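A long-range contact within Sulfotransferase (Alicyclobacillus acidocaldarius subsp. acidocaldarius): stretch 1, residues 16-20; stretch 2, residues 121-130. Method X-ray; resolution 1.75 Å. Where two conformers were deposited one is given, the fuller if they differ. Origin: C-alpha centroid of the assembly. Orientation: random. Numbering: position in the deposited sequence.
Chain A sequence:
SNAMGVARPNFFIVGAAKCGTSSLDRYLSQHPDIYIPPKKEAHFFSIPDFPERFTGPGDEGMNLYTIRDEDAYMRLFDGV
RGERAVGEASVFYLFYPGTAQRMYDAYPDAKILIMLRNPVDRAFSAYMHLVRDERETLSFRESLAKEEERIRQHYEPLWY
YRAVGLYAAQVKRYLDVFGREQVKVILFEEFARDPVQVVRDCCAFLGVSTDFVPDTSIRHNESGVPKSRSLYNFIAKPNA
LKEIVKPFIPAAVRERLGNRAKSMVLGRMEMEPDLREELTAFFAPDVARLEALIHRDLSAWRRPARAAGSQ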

# COMPACT_ATOMS: atom_id res chain seq x y z
N ALA A 16 -0.46 2.20 -1.03
CA ALA A 16 -1.76 1.60 -0.85
C ALA A 16 -1.92 0.42 -1.81
O ALA A 16 -1.10 0.23 -2.70
CB ALA A 16 -2.86 2.64 -1.12
N ALA A 17 -3.03 -0.32 -1.67
CA ALA A 17 -3.26 -1.50 -2.51
C ALA A 17 -3.63 -1.06 -3.93
O ALA A 17 -4.37 -0.10 -4.10
CB ALA A 17 -4.39 -2.35 -1.91
N LYS A 18 -3.11 -1.78 -4.92
CA LYS A 18 -3.32 -1.49 -6.35
C LYS A 18 -2.72 -0.14 -6.79
O LYS A 18 -3.19 0.50 -7.74
CB LYS A 18 -4.81 -1.59 -6.75
CG LYS A 18 -5.50 -2.89 -6.31
CD LYS A 18 -4.69 -4.12 -6.70
CE LYS A 18 -4.52 -4.27 -8.20
NZ LYS A 18 -3.69 -5.49 -8.53
N CYS A 19 -1.72 0.30 -6.03
CA CYS A 19 -0.92 1.50 -6.34
C CYS A 19 0.46 1.29 -6.96
O CYS A 19 1.25 2.23 -7.02
CB CYS A 19 -0.89 2.46 -5.15
SG CYS A 19 -2.59 3.05 -4.81
N GLY A 20 0.81 0.05 -7.30
CA GLY A 20 2.06 -0.21 -7.99
C GLY A 20 3.24 -0.51 -7.09
O GLY A 20 4.39 -0.52 -7.54
N ASP A 121 -9.07 5.51 -10.13
CA ASP A 121 -8.37 4.47 -10.89
C ASP A 121 -8.01 3.29 -10.00
O ASP A 121 -8.02 2.14 -10.45
CB ASP A 121 -7.10 5.04 -11.53
CG ASP A 121 -7.43 6.06 -12.61
OD1 ASP A 121 -8.19 5.72 -13.54
OD2 ASP A 121 -6.95 7.21 -12.53
N ARG A 122 -7.65 3.57 -8.76
CA ARG A 122 -7.29 2.51 -7.81
C ARG A 122 -8.48 1.57 -7.59
O ARG A 122 -8.33 0.34 -7.55
CB ARG A 122 -6.87 3.09 -6.46
CG ARG A 122 -6.20 2.07 -5.52
CD ARG A 122 -6.50 2.35 -4.05
NE ARG A 122 -7.90 2.02 -3.76
CZ ARG A 122 -8.34 0.78 -3.57
NH1 ARG A 122 -7.49 -0.25 -3.62
NH2 ARG A 122 -9.64 0.57 -3.34
N ALA A 123 -9.67 2.16 -7.43
CA ALA A 123 -10.87 1.35 -7.22
C ALA A 123 -11.09 0.42 -8.41
O ALA A 123 -11.38 -0.76 -8.26
CB ALA A 123 -12.10 2.25 -7.01
N PHE A 124 -10.95 0.97 -9.62
CA PHE A 124 -11.19 0.16 -10.81
C PHE A 124 -10.14 -0.94 -10.93
O PHE A 124 -10.45 -2.06 -11.38
CB PHE A 124 -11.22 1.03 -12.06
CG PHE A 124 -11.85 0.35 -13.25
CD1 PHE A 124 -13.17 -0.08 -13.19
CD2 PHE A 124 -11.14 0.17 -14.41
CE1 PHE A 124 -13.75 -0.70 -14.28
CE2 PHE A 124 -11.72 -0.44 -15.51
CZ PHE A 124 -13.02 -0.88 -15.45
N SER A 125 -8.91 -0.63 -10.54
CA SER A 125 -7.84 -1.63 -10.55
C SER A 125 -8.14 -2.80 -9.61
O SER A 125 -7.89 -3.96 -9.94
CB SER A 125 -6.50 -1.00 -10.19
OG SER A 125 -5.47 -1.96 -10.26
N ALA A 126 -8.66 -2.49 -8.42
CA ALA A 126 -9.04 -3.54 -7.47
C ALA A 126 -10.15 -4.40 -8.06
O ALA A 126 -10.12 -5.63 -7.97
CB ALA A 126 -9.48 -2.94 -6.15
N TYR A 127 -11.13 -3.75 -8.69
CA TYR A 127 -12.22 -4.46 -9.35
C TYR A 127 -11.68 -5.42 -10.41
O TYR A 127 -12.03 -6.61 -10.43
CB TYR A 127 -13.19 -3.46 -9.99
CG TYR A 127 -14.21 -4.14 -10.89
CD1 TYR A 127 -15.23 -4.91 -10.35
CD2 TYR A 127 -14.14 -4.02 -12.26
CE1 TYR A 127 -16.17 -5.55 -11.17
CE2 TYR A 127 -15.06 -4.65 -13.09
CZ TYR A 127 -16.07 -5.40 -12.54
OH TYR A 127 -16.99 -6.03 -13.37
N MSE A 128 -10.83 -4.91 -11.30
CA MSE A 128 -10.26 -5.73 -12.37
C MSE A 128 -9.50 -6.93 -11.81
O MSE A 128 -9.54 -8.02 -12.38
CB MSE A 128 -9.36 -4.90 -13.28
CG MSE A 128 -10.13 -3.88 -14.10
SE MSE A 128 -9.05 -3.03 -15.49
CE MSE A 128 -8.08 -1.76 -14.37
N HIS A 129 -8.81 -6.71 -10.69
CA HIS A 129 -8.06 -7.77 -10.02
C HIS A 129 -9.02 -8.87 -9.55
O HIS A 129 -8.79 -10.06 -9.80
CB HIS A 129 -7.29 -7.18 -8.84
CG HIS A 129 -6.54 -8.18 -8.00
ND1 HIS A 129 -5.32 -7.89 -7.42
CD2 HIS A 129 -6.85 -9.44 -7.62
CE1 HIS A 129 -4.91 -8.94 -6.73
NE2 HIS A 129 -5.81 -9.89 -6.83
N LEU A 130 -10.10 -8.46 -8.89
CA LEU A 130 -11.11 -9.41 -8.40
C LEU A 130 -11.79 -10.16 -9.53
O LEU A 130 -12.07 -11.36 -9.40
CB LEU A 130 -12.16 -8.69 -7.53
CG LEU A 130 -11.61 -8.13 -6.21
CD1 LEU A 130 -12.55 -7.05 -5.64
CD2 LEU A 130 -11.39 -9.26 -5.23

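A short loop, 16-20, lies against one side of a helix that runs through all of 121-130, and two side-chain hydrogen bonds, one donated from each partner, tie the two together. The residues that touch are at least 103 positions apart in sequence, so the contact is one of tertiary folding. K18 stands at its centre: its CA lies 5.8 Å from the CA of R122, and its CA-to-CB bond points toward the helix.

The loop is shaped by a type II beta turn from A16 to C19. Its closing bond, from C19 N to A16 O, is weak at 3.4 Å. K18 occupies the third position of the turn with a positive phi of 64°, a conformation most often taken by glycine but open to lysine. The turn leaves A17 O free to accept a bond from outside the loop, and R122 supplies it: NH1 of R122 donates to A17 O at 3.2 Å, with an N-H...O angle of 170°. The bond is nearly straight because the carbonyl oxygen lies at the edge of the guanidinium, near its plane, where the N-H groups point. Arginine suits this place because, although its CA-to-CB bond points sideways to the loop, the long side chain brings its end nearer, and because its several donors can serve more than one acceptor; NH2 is satisfied elsewhere in the structure. The aliphatic part of R122 is also used, CG packing 3.8 Å from SG of the buried C19.

The second bond runs the other way. K18 extends along the helix and NZ donates to ND1 of H129 at 3.1 Å. NZ is the donor, so ND1 accepts through its lone pair, which projects in the ring plane, near where the amine lies at the edge of the imidazole. Histidine suits the place because its ring can offer a nitrogen in this role. The side chain of K18 has chi1 to chi3 all in m and chi4 in t, and on its way its methylene groups cover the helix surface: CG of K18 lies 3.8 Å from CA of A126, and CE lies 3.2 Å from OG of S125. The latter is a close contact but not a hydrogen bond, since CE is carbon. The small alanine at 126 lets the lysine chain lie close to the helix backbone.

R122, S125, A126 and H129 follow the familiar three- and four-residue spacing that brings side chains to one side of a helix. A123, whose CA-to-CB bond points away, and F124, Y127 and L130, which are out of reach, make no contact with the loop. The helix backbone satisfies its own groups: S125 N bonds to D121 O at 2.9 Å, A126 N to R122 O at 3.0 Å, and H129 N to S125 O at 3.0 Å. Side chains are thus left to make the hydrogen bonds to the loop.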